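Local coordinates for argininosuccinate lyase (Chelativorans sp., PDB 6RX8) that cleaves the aminopolycarboxylic acid EDDS as a carbon–nitrogen lyase, releasing fumarate, at the interface of chains A and B and the interface of chains A and C. Numbering follows the deposited sequence. Chains: chain A/B/C, Argininosuccinate lyase.

Chain A meets two different partners here, and the centres of the C-alpha atoms of the two patches lie about 56 Å apart, with no residue in common. In contact 1 the loop 280-284 of A lies against helices 367-378 and 382-399 of B. In contact 2 the stretch around A:Met320, with helix 112-147 nearby, meets the turn after strand 153-158 of C. Both patches carry residues known to bind fumarate or succinate. Lyases of this superfamily build each active site from three subunits of a tetramer, so the separation suggests that A contributes different elements to different active sites, tying catalysis to assembly.

Contact 1: the interface of chains A and B. Residues chain A 11, 280-284; chain B 371, 386, 390.
The imidazole of B:His386 reaches between A:Pro284 and A:Ile11 and ends at the backbone carbonyl of A:Ser280. It projects from helix 382-399 with CG anti to the backbone N (chi1 -180°), which carries the ring away from the helix and towards the loop of chain A. There NE2 donates to A:Ser280 O over 2.8 Å. The bond is short but poorly aligned: the angle at the hydrogen is 124°, and the carbonyl oxygen sits 35° out of the ring plane, which may reflect the packing of A:Pro284 and A:Ile11 against the ring.

Two apolar groups of chain A supply that packing. The pyrrolidine ring of A:Pro284 runs obliquely to the imidazole, its CB lying 4.0 Å above one face near the rim, while its CG is 3.7 Å from B:His386 CD2. Farther round the ring, A:Ile11 crosses at about a right angle and touches with the tip of its longer branch, CD1 standing 3.9 Å from B:His386 CE1. The backbone carbonyl carbon of A:Ile282 lies in the ring plane at the edge. The proline also serves the neighbouring helical surface: A:Pro284 CB rests 3.7 Å from B:Ala390 CA, one turn along from the histidine, and the hydroxyl OG1 of B:Thr371, from helix 367-378, lies against CG of the pyrrolidine, the two side chains sliding past each other in opposite directions.

Behind this first shell the loop braces itself. A:Ser280 OG, the side-chain hydroxyl, accepts the backbone N-H groups of both A:Ile282 and A:Met283, each nitrogen 3.0 Å from it, and the second of these bonds is almost straight. The serine is thus held at its hydroxyl from within chain A and at its carbonyl from chain B.

This loop carries the signature sequence of the fumarase/aspartase superfamily, in which A:Ser280 occupies the position of the catalytic base. The contact therefore appears to use a neighbouring subunit to steady the catalytic loop, making its geometry depend on oligomerisation.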
ATOM      1  N   ILE A  11      29.872 -20.333 -11.330  1.00 22.35           N
ATOM      2  CA  ILE A  11      31.243 -20.026 -11.695  1.00 24.96           C
ATOM      3  C   ILE A  11      31.905 -19.435 -10.464  1.00 25.23           C
ATOM      4  O   ILE A  11      31.235 -18.954  -9.547  1.00 24.00           O
ATOM      5  CB  ILE A  11      31.329 -19.049 -12.881  1.00 24.28           C
ATOM      6  CG1 ILE A  11      30.684 -17.711 -12.519  1.00 25.87           C
ATOM      7  CG2 ILE A  11      30.662 -19.666 -14.102  1.00 26.31           C
ATOM      8  CD1 ILE A  11      30.881 -16.620 -13.578  1.00 24.79           C
ATOM      9  N   SER A 280      29.348 -12.988  -8.778  1.00 21.70           N
ATOM     10  CA  SER A 280      29.284 -11.840  -9.666  1.00 21.09           C
ATOM     11  C   SER A 280      29.921 -12.163 -11.010  1.00 20.99           C
ATOM     12  O   SER A 280      30.926 -12.881 -11.073  1.00 19.39           O
ATOM     13  CB  SER A 280      29.990 -10.634  -9.041  1.00 23.28           C
ATOM     14  OG  SER A 280      30.143  -9.590  -9.986  1.00 22.11           O
ATOM     15  N   SER A 281      29.353 -11.604 -12.075  1.00 19.91           N
ATOM     16  CA  SER A 281      29.960 -11.756 -13.388  1.00 21.57           C
ATOM     17  C   SER A 281      31.250 -10.957 -13.537  1.00 23.49           C
ATOM     18  O   SER A 281      31.987 -11.177 -14.506  1.00 22.18           O
ATOM     19  CB  SER A 281      28.986 -11.316 -14.478  1.00 20.52           C
ATOM     20  OG  SER A 281      28.792  -9.916 -14.459  1.00 20.03           O
ATOM     21  N   ILE A 282      31.523 -10.023 -12.623  1.00 20.56           N
ATOM     22  CA  ILE A 282      32.662  -9.126 -12.734  1.00 21.41           C
ATOM     23  C   ILE A 282      33.606  -9.252 -11.546  1.00 21.95           C
ATOM     24  O   ILE A 282      34.827  -9.303 -11.725  1.00 25.01           O
ATOM     25  CB  ILE A 282      32.192  -7.659 -12.907  1.00 21.45           C
ATOM     26  CG1 ILE A 282      33.382  -6.700 -12.869  1.00 21.87           C
ATOM     27  CG2 ILE A 282      31.161  -7.303 -11.848  1.00 22.91           C
ATOM     28  CD1 ILE A 282      33.044  -5.292 -13.358  1.00 22.16           C
ATOM     29  N   MET A 283      33.065  -9.332 -10.326  1.00 20.13           N
ATOM     30  CA  MET A 283      33.843  -9.317  -9.094  1.00 20.21           C
ATOM     31  C   MET A 283      34.073 -10.738  -8.631  1.00 20.16           C
ATOM     32  O   MET A 283      33.169 -11.343  -8.036  1.00 20.70           O
ATOM     33  CB  MET A 283      33.114  -8.517  -8.008  1.00 18.85           C
ATOM     34  CG  MET A 283      33.095  -7.031  -8.269  1.00 19.17           C
ATOM     35  SD  MET A 283      31.999  -6.073  -7.212  1.00 18.74           S
ATOM     36  CE  MET A 283      30.413  -6.728  -7.730  1.00 18.68           C
ATOM     37  N   PRO A 284      35.256 -11.313  -8.842  1.00 20.51           N
ATOM     38  CA  PRO A 284      35.415 -12.739  -8.538  1.00 21.70           C
ATOM     39  C   PRO A 284      35.304 -13.048  -7.067  1.00 21.23           C
ATOM     40  O   PRO A 284      35.066 -14.211  -6.733  1.00 20.62           O
ATOM     41  CB  PRO A 284      36.813 -13.076  -9.079  1.00 22.70           C
ATOM     42  CG  PRO A 284      37.122 -11.969 -10.067  1.00 23.67           C
ATOM     43  CD  PRO A 284      36.480 -10.744  -9.432  1.00 20.43           C
TER
ATOM     44  N   THR B 371      41.636  -8.987 -11.991  1.00 26.78           N
ATOM     45  CA  THR B 371      41.089  -9.653 -13.165  1.00 28.17           C
ATOM     46  C   THR B 371      41.305  -8.816 -14.415  1.00 28.10           C
ATOM     47  O   THR B 371      41.743  -9.329 -15.454  1.00 27.89           O
ATOM     48  CB  THR B 371      39.594  -9.913 -12.964  1.00 26.73           C
ATOM     49  OG1 THR B 371      39.366 -10.535 -11.694  1.00 25.20           O
ATOM     50  CG2 THR B 371      39.061 -10.802 -14.060  1.00 26.49           C
ATOM     51  N   HIS B 386      38.447 -14.135 -14.741  1.00 32.51           N
ATOM     52  CA  HIS B 386      37.548 -14.157 -13.596  1.00 30.52           C
ATOM     53  C   HIS B 386      37.668 -15.464 -12.832  1.00 30.15           C
ATOM     54  O   HIS B 386      37.783 -15.468 -11.601  1.00 27.62           O
ATOM     55  CB  HIS B 386      36.125 -13.934 -14.094  1.00 28.79           C
ATOM     56  CG  HIS B 386      35.092 -13.930 -13.018  1.00 28.44           C
ATOM     57  ND1 HIS B 386      34.570 -15.086 -12.481  1.00 30.09           N
ATOM     58  CD2 HIS B 386      34.458 -12.907 -12.399  1.00 28.01           C
ATOM     59  CE1 HIS B 386      33.666 -14.776 -11.569  1.00 27.45           C
ATOM     60  NE2 HIS B 386      33.581 -13.460 -11.500  1.00 28.21           N
ATOM     61  N   ALA B 390      38.854 -15.811  -8.956  1.00 25.54           N
ATOM     62  CA  ALA B 390      37.994 -16.434  -7.956  1.00 26.41           C
ATOM     63  C   ALA B 390      38.750 -17.511  -7.185  1.00 27.35           C
ATOM     64  O   ALA B 390      38.617 -17.625  -5.959  1.00 27.02           O
ATOM     65  CB  ALA B 390      36.753 -17.027  -8.620  1.00 27.80           C
TER

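Contact 2: the interface of chains A and C. Residues chain A 113, 202, 319-320, 322; chain C 158-160.
The backbone N-H of C:Gln159 donates to the main-chain carbonyl of A:Met320, with 3.0 Å between N and O and a fairly straight 166° at the hydrogen. One residue farther on, C:Arg160 N lies 3.0 Å from A:Gln319 OE1, the side-chain amide oxygen, and donates to it along a more bent path. C:Gln159 and C:Arg160 both adopt left-handed helical backbone angles, forming the tight turn between strands 153-158 and 161-167. The turn presents its two successive N-H groups to chain A, where a backbone oxygen takes one and a side-chain oxygen the other. The glutamine chain of A:Gln319 is extended beyond CG, which lets its amide reach the far part of the turn.

Alongside these bonds runs a thioether contact. A:Met320 is an engineered residue in place of a natural tyrosine, so its side-chain packing belongs to this variant, whereas the bond to its carbonyl uses only backbone. Its CG is anti to the backbone N (chi1 179°) and the chain then bends, laying the methionine beside C:Gln159 with both side chains pointing the same way. A:Met320 SD is 3.7 Å from C:Gln159 CG, and the glutamine's NE2 forms at most a weak hydrogen bond to the sulfur. At the root of the methionine, CB packs 3.9 Å from the methyl CG2 of C:Thr158, a residue known to bind fumarate.

That methyl group also turns towards A:Ala202 O, 3.8 Å from CG2. The contact thus joins C:Thr158 to the neighbourhood of A:Asn113, another fumarate-binding residue, and may align binding groups from two subunits. The asparagine amide is itself oriented within chain A: A:Asn113 ND2 donates to A:Ala202 O over 2.9 Å, with 174° at the hydrogen, meeting an oxygen lone pair in the carbonyl plane and in the plane of its own amide.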
ATOM      1  N   ASN A 113     -21.163 -16.414 -11.074  1.00 17.10           N
ATOM      2  CA  ASN A 113     -20.709 -15.723  -9.874  1.00 17.65           C
ATOM      3  C   ASN A 113     -20.429 -16.707  -8.747  1.00 18.22           C
ATOM      4  O   ASN A 113     -19.368 -16.648  -8.115  1.00 17.34           O
ATOM      5  CB  ASN A 113     -21.740 -14.686  -9.438  1.00 17.89           C
ATOM      6  CG  ASN A 113     -21.992 -13.645 -10.499  1.00 18.97           C
ATOM      7  OD1 ASN A 113     -21.241 -13.537 -11.471  1.00 17.50           O
ATOM      8  ND2 ASN A 113     -23.049 -12.867 -10.320  1.00 18.82           N
ATOM      9  N   ALA A 202     -26.672 -16.154  -8.859  1.00 18.47           N
ATOM     10  CA  ALA A 202     -26.205 -14.844  -9.250  1.00 18.64           C
ATOM     11  C   ALA A 202     -25.839 -14.014  -8.037  1.00 17.09           C
ATOM     12  O   ALA A 202     -24.901 -13.212  -8.105  1.00 16.78           O
ATOM     13  CB  ALA A 202     -27.267 -14.123 -10.083  1.00 18.52           C
ATOM     14  N   GLN A 319     -21.487  -6.017  -3.330  1.00 18.28           N
ATOM     15  CA  GLN A 319     -22.045  -6.704  -4.478  1.00 17.94           C
ATOM     16  C   GLN A 319     -20.997  -7.624  -5.087  1.00 17.31           C
ATOM     17  O   GLN A 319     -19.794  -7.435  -4.901  1.00 17.77           O
ATOM     18  CB  GLN A 319     -22.476  -5.735  -5.595  1.00 18.72           C
ATOM     19  CG  GLN A 319     -23.513  -4.698  -5.238  1.00 17.70           C
ATOM     20  CD  GLN A 319     -23.631  -3.619  -6.309  1.00 17.98           C
ATOM     21  OE1 GLN A 319     -23.121  -3.768  -7.423  1.00 17.80           O
ATOM     22  NE2 GLN A 319     -24.304  -2.527  -5.971  1.00 16.35           N
ATOM     23  N   MET A 320     -21.459  -8.591  -5.871  1.00 19.34           N
ATOM     24  CA  MET A 320     -20.582  -9.170  -6.874  1.00 18.73           C
ATOM     25  C   MET A 320     -20.108  -8.039  -7.776  1.00 18.50           C
ATOM     26  O   MET A 320     -20.906  -7.206  -8.222  1.00 18.25           O
ATOM     27  CB  MET A 320     -21.300 -10.244  -7.684  1.00 19.70           C
ATOM     28  CG  MET A 320     -20.442 -10.886  -8.782  1.00 17.81           C
ATOM     29  SD  MET A 320     -20.299  -9.840 -10.256  1.00 24.67           S
ATOM     30  CE  MET A 320     -19.023 -10.727 -11.153  1.00 34.30           C
ATOM     31  N   ALA A 322     -16.951  -7.382 -10.892  1.00 18.20           N
ATOM     32  CA  ALA A 322     -15.815  -7.825 -11.692  1.00 17.08           C
ATOM     33  C   ALA A 322     -14.595  -6.921 -11.531  1.00 17.77           C
ATOM     34  O   ALA A 322     -13.567  -7.165 -12.175  1.00 17.32           O
ATOM     35  CB  ALA A 322     -16.232  -7.903 -13.165  1.00 17.00           C
TER
ATOM     36  N   THR C 158     -25.715  -6.628  -9.048  1.00 15.69           N
ATOM     37  CA  THR C 158     -24.364  -7.079  -9.334  1.00 15.57           C
ATOM     38  C   THR C 158     -23.807  -6.163 -10.418  1.00 16.29           C
ATOM     39  O   THR C 158     -24.521  -5.809 -11.363  1.00 15.95           O
ATOM     40  CB  THR C 158     -24.313  -8.543  -9.791  1.00 16.10           C
ATOM     41  OG1 THR C 158     -24.992  -8.684 -11.045  1.00 17.58           O
ATOM     42  CG2 THR C 158     -24.936  -9.471  -8.752  1.00 16.16           C
ATOM     43  N   GLN C 159     -22.535  -5.792 -10.293  1.00 18.44           N
ATOM     44  CA  GLN C 159     -21.899  -4.897 -11.269  1.00 18.16           C
ATOM     45  C   GLN C 159     -22.689  -3.600 -11.424  1.00 16.77           C
ATOM     46  O   GLN C 159     -22.743  -3.005 -12.502  1.00 17.09           O
ATOM     47  CB  GLN C 159     -21.727  -5.616 -12.616  1.00 17.52           C
ATOM     48  CG  GLN C 159     -21.017  -6.969 -12.443  1.00 19.25           C
ATOM     49  CD  GLN C 159     -21.021  -7.838 -13.689  1.00 22.73           C
ATOM     50  OE1 GLN C 159     -20.850  -7.345 -14.789  1.00 22.64           O
ATOM     51  NE2 GLN C 159     -21.214  -9.140 -13.513  1.00 24.54           N
ATOM     52  N   ARG C 160     -23.312  -3.149 -10.332  1.00 15.92           N
ATOM     53  CA  ARG C 160     -24.104  -1.917 -10.313  1.00 16.17           C
ATOM     54  C   ARG C 160     -25.249  -1.944 -11.318  1.00 17.13           C
ATOM     55  O   ARG C 160     -25.677  -0.902 -11.820  1.00 16.02           O
ATOM     56  CB  ARG C 160     -23.208  -0.698 -10.545  1.00 17.75           C
ATOM     57  CG  ARG C 160     -22.269  -0.461  -9.368  1.00 19.52           C
ATOM     58  CD  ARG C 160     -21.302   0.664  -9.653  1.00 17.45           C
ATOM     59  NE  ARG C 160     -20.553   1.100  -8.480  1.00 17.69           N
ATOM     60  CZ  ARG C 160     -19.542   1.965  -8.526  1.00 17.80           C
ATOM     61  NH1 ARG C 160     -19.131   2.449  -9.691  1.00 16.73           N
ATOM     62  NH2 ARG C 160     -18.936   2.347  -7.412  1.00 15.94           N
TER